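Local structure of uncharacterized protein (Bacteroides ovatus, 4IPB) at residues Val99-Gln112 / Lys123-Gly135. The protein is of unknown function but belongs to the PepSY-like family of putative beta-lactamase-inhibitor-like proteins. Residues are numbered along the deposited sequence; the frame is centred on the assembly and turned at random.
Sequences VIKVGQDNVDIKYQ and KTRNVSDMYDILG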
ATOM      1  N   VAL A  99       3.393   3.050  -4.827  1.00 11.98           N
ATOM      2  CA  VAL A  99       2.244   3.059  -5.728  1.00 12.23           C
ATOM      3  C   VAL A  99       1.667   4.445  -5.643  1.00 12.98           C
ATOM      4  O   VAL A  99       1.223   4.895  -4.576  1.00 13.16           O
ATOM      5  CB  VAL A  99       1.187   1.992  -5.393  1.00 12.33           C
ATOM      6  CG1 VAL A  99       0.092   2.060  -6.413  1.00 12.92           C
ATOM      7  CG2 VAL A  99       1.810   0.605  -5.399  1.00 11.98           C
ATOM      8  N   ILE A 100       1.669   5.134  -6.781  1.00 13.33           N
ATOM      9  CA  ILE A 100       1.066   6.472  -6.859  1.00 13.94           C
ATOM     10  C   ILE A 100      -0.184   6.357  -7.692  1.00 14.20           C
ATOM     11  O   ILE A 100      -0.117   5.916  -8.837  1.00 13.73           O
ATOM     12  CB  ILE A 100       2.018   7.507  -7.469  1.00 14.81           C
ATOM     13  CG1 ILE A 100       3.372   7.464  -6.740  1.00 14.69           C
ATOM     14  CG2 ILE A 100       1.366   8.885  -7.445  1.00 16.16           C
ATOM     15  CD1 ILE A 100       4.416   8.410  -7.320  1.00 15.03           C
ATOM     16  N   LYS A 101      -1.337   6.734  -7.107  1.00 14.65           N
ATOM     17  CA  LYS A 101      -2.592   6.739  -7.831  1.00 15.92           C
ATOM     18  C   LYS A 101      -2.846   8.137  -8.357  1.00 16.73           C
ATOM     19  O   LYS A 101      -2.871   9.114  -7.596  1.00 16.83           O
ATOM     20  CB  LYS A 101      -3.753   6.293  -6.950  1.00 17.52           C
ATOM     21  CG  LYS A 101      -5.036   6.093  -7.715  1.00 19.88           C
ATOM     22  CD  LYS A 101      -6.134   5.647  -6.794  1.00 23.66           C
ATOM     23  CE  LYS A 101      -7.418   5.459  -7.559  1.00 27.35           C
ATOM     24  NZ  LYS A 101      -8.591   5.376  -6.655  1.00 34.08           N
ATOM     25  N   VAL A 102      -3.006   8.234  -9.678  1.00 16.68           N
ATOM     26  CA  VAL A 102      -3.202   9.520 -10.318  1.00 18.36           C
ATOM     27  C   VAL A 102      -4.473   9.571 -11.134  1.00 20.32           C
ATOM     28  O   VAL A 102      -5.022   8.524 -11.576  1.00 20.54           O
ATOM     29  CB  VAL A 102      -2.032   9.871 -11.242  1.00 18.03           C
ATOM     30  CG1 VAL A 102      -0.771  10.011 -10.421  1.00 18.14           C
ATOM     31  CG2 VAL A 102      -1.827   8.829 -12.324  1.00 17.18           C
ATOM     32  N   GLY A 103      -4.975  10.795 -11.284  1.00 21.47           N
ATOM     33  CA  GLY A 103      -6.161  11.091 -12.082  1.00 24.57           C
ATOM     34  C   GLY A 103      -5.978  12.486 -12.717  1.00 26.32           C
ATOM     35  O   GLY A 103      -4.944  13.125 -12.640  1.00 24.56           O
ATOM     36  N   GLN A 104      -6.985  12.969 -13.396  1.00 31.61           N
ATOM     37  CA  GLN A 104      -6.901  14.320 -13.994  1.00 36.44           C
ATOM     38  C   GLN A 104      -8.082  15.056 -13.479  1.00 36.27           C
ATOM     39  O   GLN A 104      -9.096  14.432 -13.221  1.00 38.36           O
ATOM     40  CB  GLN A 104      -6.920  14.245 -15.515  1.00 39.60           C
ATOM     41  CG  GLN A 104      -5.545  13.944 -16.072  1.00 42.09           C
ATOM     42  CD  GLN A 104      -5.525  13.840 -17.580  1.00 47.76           C
ATOM     43  OE1 GLN A 104      -6.422  13.247 -18.185  1.00 56.55           O
ATOM     44  NE2 GLN A 104      -4.484  14.392 -18.202  1.00 47.90           N
ATOM     45  N   ASP A 105      -7.944  16.361 -13.237  1.00 36.02           N
ATOM     46  CA  ASP A 105      -9.093  17.155 -12.897  1.00 38.18           C
ATOM     47  C   ASP A 105     -10.051  17.000 -14.079  1.00 36.08           C
ATOM     48  O   ASP A 105      -9.623  16.969 -15.249  1.00 37.43           O
ATOM     49  CB  ASP A 105      -8.757  18.649 -12.726  1.00 43.28           C
ATOM     50  CG  ASP A 105      -8.178  18.984 -11.379  1.00 52.17           C
ATOM     51  OD1 ASP A 105      -8.234  18.152 -10.432  1.00 55.38           O
ATOM     52  OD2 ASP A 105      -7.658  20.114 -11.270  1.00 61.71           O
ATOM     53  N   ASN A 106     -11.322  16.858 -13.735  1.00 34.11           N
ATOM     54  CA  ASN A 106     -12.413  16.825 -14.679  1.00 34.83           C
ATOM     55  C   ASN A 106     -12.561  15.573 -15.559  1.00 34.50           C
ATOM     56  O   ASN A 106     -13.420  15.558 -16.422  1.00 33.89           O
ATOM     57  CB  ASN A 106     -12.371  18.070 -15.528  1.00 35.26           C
ATOM     58  CG  ASN A 106     -12.547  19.334 -14.712  1.00 37.00           C
ATOM     59  OD1 ASN A 106     -11.657  20.180 -14.679  1.00 39.14           O
ATOM     60  ND2 ASN A 106     -13.721  19.516 -14.125  1.00 36.53           N
ATOM     61  N   VAL A 107     -11.790  14.527 -15.319  1.00 34.55           N
ATOM     62  CA  VAL A 107     -12.094  13.203 -15.934  1.00 37.74           C
ATOM     63  C   VAL A 107     -11.872  12.071 -14.943  1.00 34.35           C
ATOM     64  O   VAL A 107     -11.119  12.202 -13.970  1.00 31.98           O
ATOM     65  CB  VAL A 107     -11.331  12.883 -17.259  1.00 42.42           C
ATOM     66  CG1 VAL A 107     -11.935  13.647 -18.440  1.00 44.92           C
ATOM     67  CG2 VAL A 107      -9.844  13.158 -17.125  1.00 42.39           C
ATOM     68  N   ASP A 108     -12.586  10.982 -15.168  1.00 33.21           N
ATOM     69  CA  ASP A 108     -12.657   9.896 -14.201  1.00 35.08           C
ATOM     70  C   ASP A 108     -11.591   8.809 -14.395  1.00 31.47           C
ATOM     71  O   ASP A 108     -11.542   7.847 -13.638  1.00 31.57           O
ATOM     72  CB  ASP A 108     -14.064   9.297 -14.212  1.00 41.31           C
ATOM     73  CG  ASP A 108     -15.114  10.309 -13.810  1.00 53.31           C
ATOM     74  OD1 ASP A 108     -14.866  11.031 -12.814  1.00 58.68           O
ATOM     75  OD2 ASP A 108     -16.172  10.401 -14.491  1.00 56.68           O
ATOM     76  N   ILE A 109     -10.705   9.000 -15.360  1.00 29.31           N
ATOM     77  CA  ILE A 109      -9.614   8.046 -15.596  1.00 28.99           C
ATOM     78  C   ILE A 109      -8.661   8.037 -14.382  1.00 26.49           C
ATOM     79  O   ILE A 109      -8.266   9.094 -13.907  1.00 26.21           O
ATOM     80  CB  ILE A 109      -8.859   8.378 -16.908  1.00 33.90           C
ATOM     81  CG1 ILE A 109      -7.809   7.320 -17.185  1.00 34.88           C
ATOM     82  CG2 ILE A 109      -8.247   9.790 -16.914  1.00 40.25           C
ATOM     83  CD1 ILE A 109      -8.441   6.077 -17.728  1.00 40.55           C
ATOM     84  N   LYS A 110      -8.315   6.855 -13.866  1.00 23.68           N
ATOM     85  CA  LYS A 110      -7.363   6.737 -12.776  1.00 20.99           C
ATOM     86  C   LYS A 110      -6.339   5.638 -13.125  1.00 19.28           C
ATOM     87  O   LYS A 110      -6.738   4.576 -13.637  1.00 19.33           O
ATOM     88  CB  LYS A 110      -8.037   6.280 -11.474  1.00 22.50           C
ATOM     89  CG  LYS A 110      -9.255   7.049 -11.018  1.00 27.33           C
ATOM     90  CD  LYS A 110      -8.848   8.297 -10.324  1.00 30.19           C
ATOM     91  CE  LYS A 110     -10.063   9.079  -9.848  1.00 33.97           C
ATOM     92  NZ  LYS A 110      -9.630  10.473  -9.599  1.00 33.70           N
ATOM     93  N   TYR A 111      -5.055   5.899 -12.872  1.00 17.85           N
ATOM     94  CA  TYR A 111      -4.016   4.890 -13.008  1.00 16.50           C
ATOM     95  C   TYR A 111      -3.242   4.713 -11.709  1.00 15.82           C
ATOM     96  O   TYR A 111      -3.066   5.681 -10.980  1.00 16.09           O
ATOM     97  CB  TYR A 111      -2.981   5.266 -14.075  1.00 16.53           C
ATOM     98  CG  TYR A 111      -3.552   5.408 -15.460  1.00 17.32           C
ATOM     99  CD1 TYR A 111      -3.966   4.273 -16.169  1.00 17.43           C
ATOM    100  CD2 TYR A 111      -3.567   6.626 -16.099  1.00 18.46           C
ATOM    101  CE1 TYR A 111      -4.515   4.402 -17.436  1.00 18.54           C
ATOM    102  CE2 TYR A 111      -4.077   6.751 -17.382  1.00 19.61           C
ATOM    103  CZ  TYR A 111      -4.562   5.643 -18.020  1.00 19.53           C
ATOM    104  OH  TYR A 111      -5.057   5.858 -19.288  1.00 21.60           O
ATOM    105  N   GLN A 112      -2.850   3.483 -11.430  1.00 14.49           N
ATOM    106  CA  GLN A 112      -1.813   3.202 -10.435  1.00 14.02           C
ATOM    107  C   GLN A 112      -0.474   3.106 -11.134  1.00 13.51           C
ATOM    108  O   GLN A 112      -0.353   2.394 -12.146  1.00 13.40           O
ATOM    109  CB  GLN A 112      -2.007   1.875  -9.702  1.00 15.00           C
ATOM    110  CG  GLN A 112      -3.105   1.898  -8.672  1.00 16.11           C
ATOM    111  CD  GLN A 112      -3.296   0.525  -8.068  1.00 17.64           C
ATOM    112  OE1 GLN A 112      -3.358  -0.451  -8.782  1.00 18.37           O
ATOM    113  NE2 GLN A 112      -3.379   0.442  -6.731  1.00 18.92           N
ATOM    114  N   LYS A 123       5.530  -0.396 -14.121  1.00 13.45           N
ATOM    115  CA  LYS A 123       4.243  -0.687 -14.746  1.00 13.58           C
ATOM    116  C   LYS A 123       3.187   0.273 -14.230  1.00 13.16           C
ATOM    117  O   LYS A 123       3.406   0.940 -13.235  1.00 12.50           O
ATOM    118  CB  LYS A 123       3.815  -2.121 -14.440  1.00 14.30           C
ATOM    119  CG  LYS A 123       3.525  -2.375 -12.984  1.00 14.47           C
ATOM    120  CD  LYS A 123       3.131  -3.814 -12.736  1.00 16.44           C
ATOM    121  CE  LYS A 123       2.797  -4.032 -11.265  1.00 19.75           C
ATOM    122  NZ  LYS A 123       2.336  -5.427 -11.117  1.00 23.76           N
ATOM    123  N   THR A 124       2.088   0.354 -14.990  1.00 13.27           N
ATOM    124  CA  THR A 124       0.904   1.097 -14.583  1.00 13.79           C
ATOM    125  C   THR A 124      -0.319   0.229 -14.876  1.00 14.40           C
ATOM    126  O   THR A 124      -0.276  -0.704 -15.692  1.00 14.27           O
ATOM    127  CB  THR A 124       0.731   2.421 -15.290  1.00 14.31           C
ATOM    128  OG1 THR A 124       0.323   2.180 -16.625  1.00 15.10           O
ATOM    129  CG2 THR A 124       2.017   3.255 -15.291  1.00 14.23           C
ATOM    130  N   ARG A 125      -1.409   0.561 -14.192  1.00 14.39           N
ATOM    131  CA  ARG A 125      -2.644  -0.158 -14.329  1.00 15.79           C
ATOM    132  C   ARG A 125      -3.788   0.832 -14.278  1.00 16.07           C
ATOM    133  O   ARG A 125      -3.818   1.655 -13.397  1.00 15.72           O
ATOM    134  CB  ARG A 125      -2.777  -1.102 -13.101  1.00 17.83           C
ATOM    135  CG  ARG A 125      -3.968  -1.975 -13.120  1.00 22.29           C
ATOM    136  CD  ARG A 125      -3.844  -3.081 -12.075  1.00 21.08           C
ATOM    137  NE  ARG A 125      -3.898  -2.636 -10.664  1.00 19.75           N
ATOM    138  CZ  ARG A 125      -4.055  -3.499  -9.667  1.00 19.12           C
ATOM    139  NH1 ARG A 125      -4.138  -4.790  -9.961  1.00 21.84           N
ATOM    140  NH2 ARG A 125      -4.149  -3.096  -8.412  1.00 17.79           N
ATOM    141  N   ASN A 126      -4.759   0.689 -15.172  1.00 16.71           N
ATOM    142  CA  ASN A 126      -6.008   1.468 -15.149  1.00 18.05           C
ATOM    143  C   ASN A 126      -6.866   0.923 -14.009  1.00 19.09           C
ATOM    144  O   ASN A 126      -7.164  -0.294 -13.983  1.00 18.66           O
ATOM    145  CB  ASN A 126      -6.717   1.312 -16.486  1.00 19.51           C
ATOM    146  CG  ASN A 126      -7.893   2.241 -16.632  1.00 21.14           C
ATOM    147  OD1 ASN A 126      -8.630   2.441 -15.695  1.00 21.75           O
ATOM    148  ND2 ASN A 126      -8.077   2.782 -17.808  1.00 22.40           N
ATOM    149  N   VAL A 127      -7.261   1.802 -13.078  1.00 18.94           N
ATOM    150  CA  VAL A 127      -8.046   1.355 -11.947  1.00 19.89           C
ATOM    151  C   VAL A 127      -9.330   2.145 -11.859  1.00 23.40           C
ATOM    152  O   VAL A 127      -9.908   2.244 -10.779  1.00 26.83           O
ATOM    153  CB  VAL A 127      -7.292   1.395 -10.609  1.00 18.98           C
ATOM    154  CG1 VAL A 127      -6.148   0.418 -10.643  1.00 19.39           C
ATOM    155  CG2 VAL A 127      -6.746   2.781 -10.343  1.00 18.75           C
ATOM    156  N   SER A 128      -9.758   2.697 -12.995  1.00 23.37           N
ATOM    157  CA  SER A 128     -10.921   3.557 -13.074  1.00 26.48           C
ATOM    158  C   SER A 128     -12.154   2.785 -12.562  1.00 29.63           C
ATOM    159  O   SER A 128     -12.970   3.337 -11.816  1.00 32.99           O
ATOM    160  CB  SER A 128     -11.153   4.009 -14.521  1.00 26.19           C
ATOM    161  OG  SER A 128     -10.057   4.757 -15.039  1.00 25.08           O
ATOM    162  N   ASP A 129     -12.269   1.503 -12.939  1.00 31.45           N
ATOM    163  CA  ASP A 129     -13.438   0.625 -12.565  1.00 41.22           C
ATOM    164  C   ASP A 129     -13.051  -0.608 -11.764  1.00 48.74           C
ATOM    165  O   ASP A 129     -13.750  -1.630 -11.801  1.00 51.94           O
ATOM    166  CB  ASP A 129     -14.211   0.128 -13.800  1.00 47.99           C
ATOM    167  CG  ASP A 129     -14.366   1.204 -14.851  1.00 47.55           C
ATOM    168  OD1 ASP A 129     -15.318   2.008 -14.762  1.00 53.75           O
ATOM    169  OD2 ASP A 129     -13.486   1.249 -15.738  1.00 53.82           O
HETATM  170  N   MSE A 130     -11.939  -0.503 -11.042  1.00 45.28           N
HETATM  171  CA  MSE A 130     -11.450  -1.612 -10.269  1.00 42.88           C
HETATM  172  C   MSE A 130     -11.694  -1.346  -8.802  1.00 45.29           C
HETATM  173  O   MSE A 130     -11.648  -0.206  -8.325  1.00 46.64           O
HETATM  174  CB  MSE A 130      -9.976  -1.785 -10.474  1.00 38.59           C
HETATM  175  CG  MSE A 130      -9.581  -2.577 -11.687  1.00 40.28           C
HETATM  176 SE   MSE A 130      -7.724  -3.202 -11.341  0.75 52.10          SE
HETATM  177  CE  MSE A 130      -7.989  -4.647 -10.023  1.00 54.73           C
ATOM    178  N   TYR A 131     -11.975  -2.422  -8.076  1.00 47.08           N
ATOM    179  CA  TYR A 131     -12.111  -2.351  -6.628  1.00 49.16           C
ATOM    180  C   TYR A 131     -11.008  -3.215  -6.060  1.00 45.09           C
ATOM    181  O   TYR A 131     -10.421  -4.031  -6.795  1.00 47.58           O
ATOM    182  CB  TYR A 131     -13.493  -2.863  -6.187  1.00 53.65           C
ATOM    183  N   ASP A 132     -10.684  -3.014  -4.785  1.00 43.43           N
ATOM    184  CA  ASP A 132      -9.710  -3.881  -4.123  1.00 38.67           C
ATOM    185  C   ASP A 132      -8.395  -3.798  -4.906  1.00 31.68           C
ATOM    186  O   ASP A 132      -7.901  -4.811  -5.430  1.00 34.43           O
ATOM    187  CB  ASP A 132     -10.239  -5.343  -4.065  1.00 44.01           C
ATOM    188  CG  ASP A 132      -9.256  -6.311  -3.440  1.00 63.18           C
ATOM    189  OD1 ASP A 132      -8.266  -5.859  -2.808  1.00 57.08           O
ATOM    190  OD2 ASP A 132      -9.490  -7.534  -3.588  1.00 78.05           O
ATOM    191  N   ILE A 133      -7.797  -2.611  -4.945  1.00 24.77           N
ATOM    192  CA  ILE A 133      -6.617  -2.433  -5.787  1.00 21.69           C
ATOM    193  C   ILE A 133      -5.270  -2.464  -5.060  1.00 20.54           C
ATOM    194  O   ILE A 133      -4.232  -2.217  -5.691  1.00 19.18           O
ATOM    195  CB  ILE A 133      -6.706  -1.163  -6.612  1.00 21.07           C
ATOM    196  CG1 ILE A 133      -6.842   0.067  -5.754  1.00 22.64           C
ATOM    197  CG2 ILE A 133      -7.886  -1.286  -7.576  1.00 24.31           C
ATOM    198  CD1 ILE A 133      -6.874   1.378  -6.522  1.00 24.02           C
ATOM    199  N   LEU A 134      -5.279  -2.728  -3.759  1.00 19.34           N
ATOM    200  CA  LEU A 134      -4.027  -2.855  -3.032  1.00 16.93           C
ATOM    201  C   LEU A 134      -3.967  -4.133  -2.161  1.00 18.81           C
ATOM    202  O   LEU A 134      -3.344  -4.139  -1.111  1.00 18.94           O
ATOM    203  CB  LEU A 134      -3.859  -1.614  -2.155  1.00 17.43           C
ATOM    204  CG  LEU A 134      -3.496  -0.294  -2.877  1.00 19.08           C
ATOM    205  CD1 LEU A 134      -3.662   0.840  -1.875  1.00 23.01           C
ATOM    206  CD2 LEU A 134      -2.135  -0.317  -3.555  1.00 19.03           C
ATOM    207  N   GLY A 135      -4.611  -5.197  -2.609  1.00 18.37           N
ATOM    208  CA  GLY A 135      -4.614  -6.487  -1.873  1.00 22.06           C
ATOM    209  C   GLY A 135      -3.678  -7.578  -2.351  1.00 19.43           C
ATOM    210  O   GLY A 135      -2.835  -7.354  -3.239  1.00 16.70           O
TER
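Gln112 and Arg125 face each other as an antiparallel hydrogen-bonded pair where strands 107-112 and 123-126 run antiparallel, their N-to-C directions 147° apart, with Gln112 N to Arg125 O and Arg125 N to Gln112 O both 2.9 Å. Tyr111 and Asn126 form the adjoining non-hydrogen-bonded pair, and Val127 N to Lys110 O (2.9 Å) extends the pairing as the chain leaves the strand. Ser128 OG then accepts from Lys110 N (3.0 Å) while it donates to Asn126 OD1, which also takes Ser128 N and closes an Asx turn.

Extended beyond CG (chi2 176°), the Gln112 chain carries its amide out beside the Arg125 guanidinium, their planes only 3° apart. Gln112 OE1 receives both NE (2.9 Å) and NH2 (2.8 Å) of Arg125, a side-on grip that fixes the amide's rotation and directs Gln112 NE2 to Ile133 O (3.0 Å), which it meets from above the carbonyl plane. Ile133 and Leu134 CD2 pack against this nitrogen, and Val127 CG1 lies 3.5 Å from Gln112 OE1. On the other face, Tyr111 CD1 meets Asn126 CA obliquely.

The arrangement is a beta hairpin at the edge of an antiparallel meander, its C-terminal loop folded back and held to the sheet partly through Gln112, partly through the Lys110 backbone.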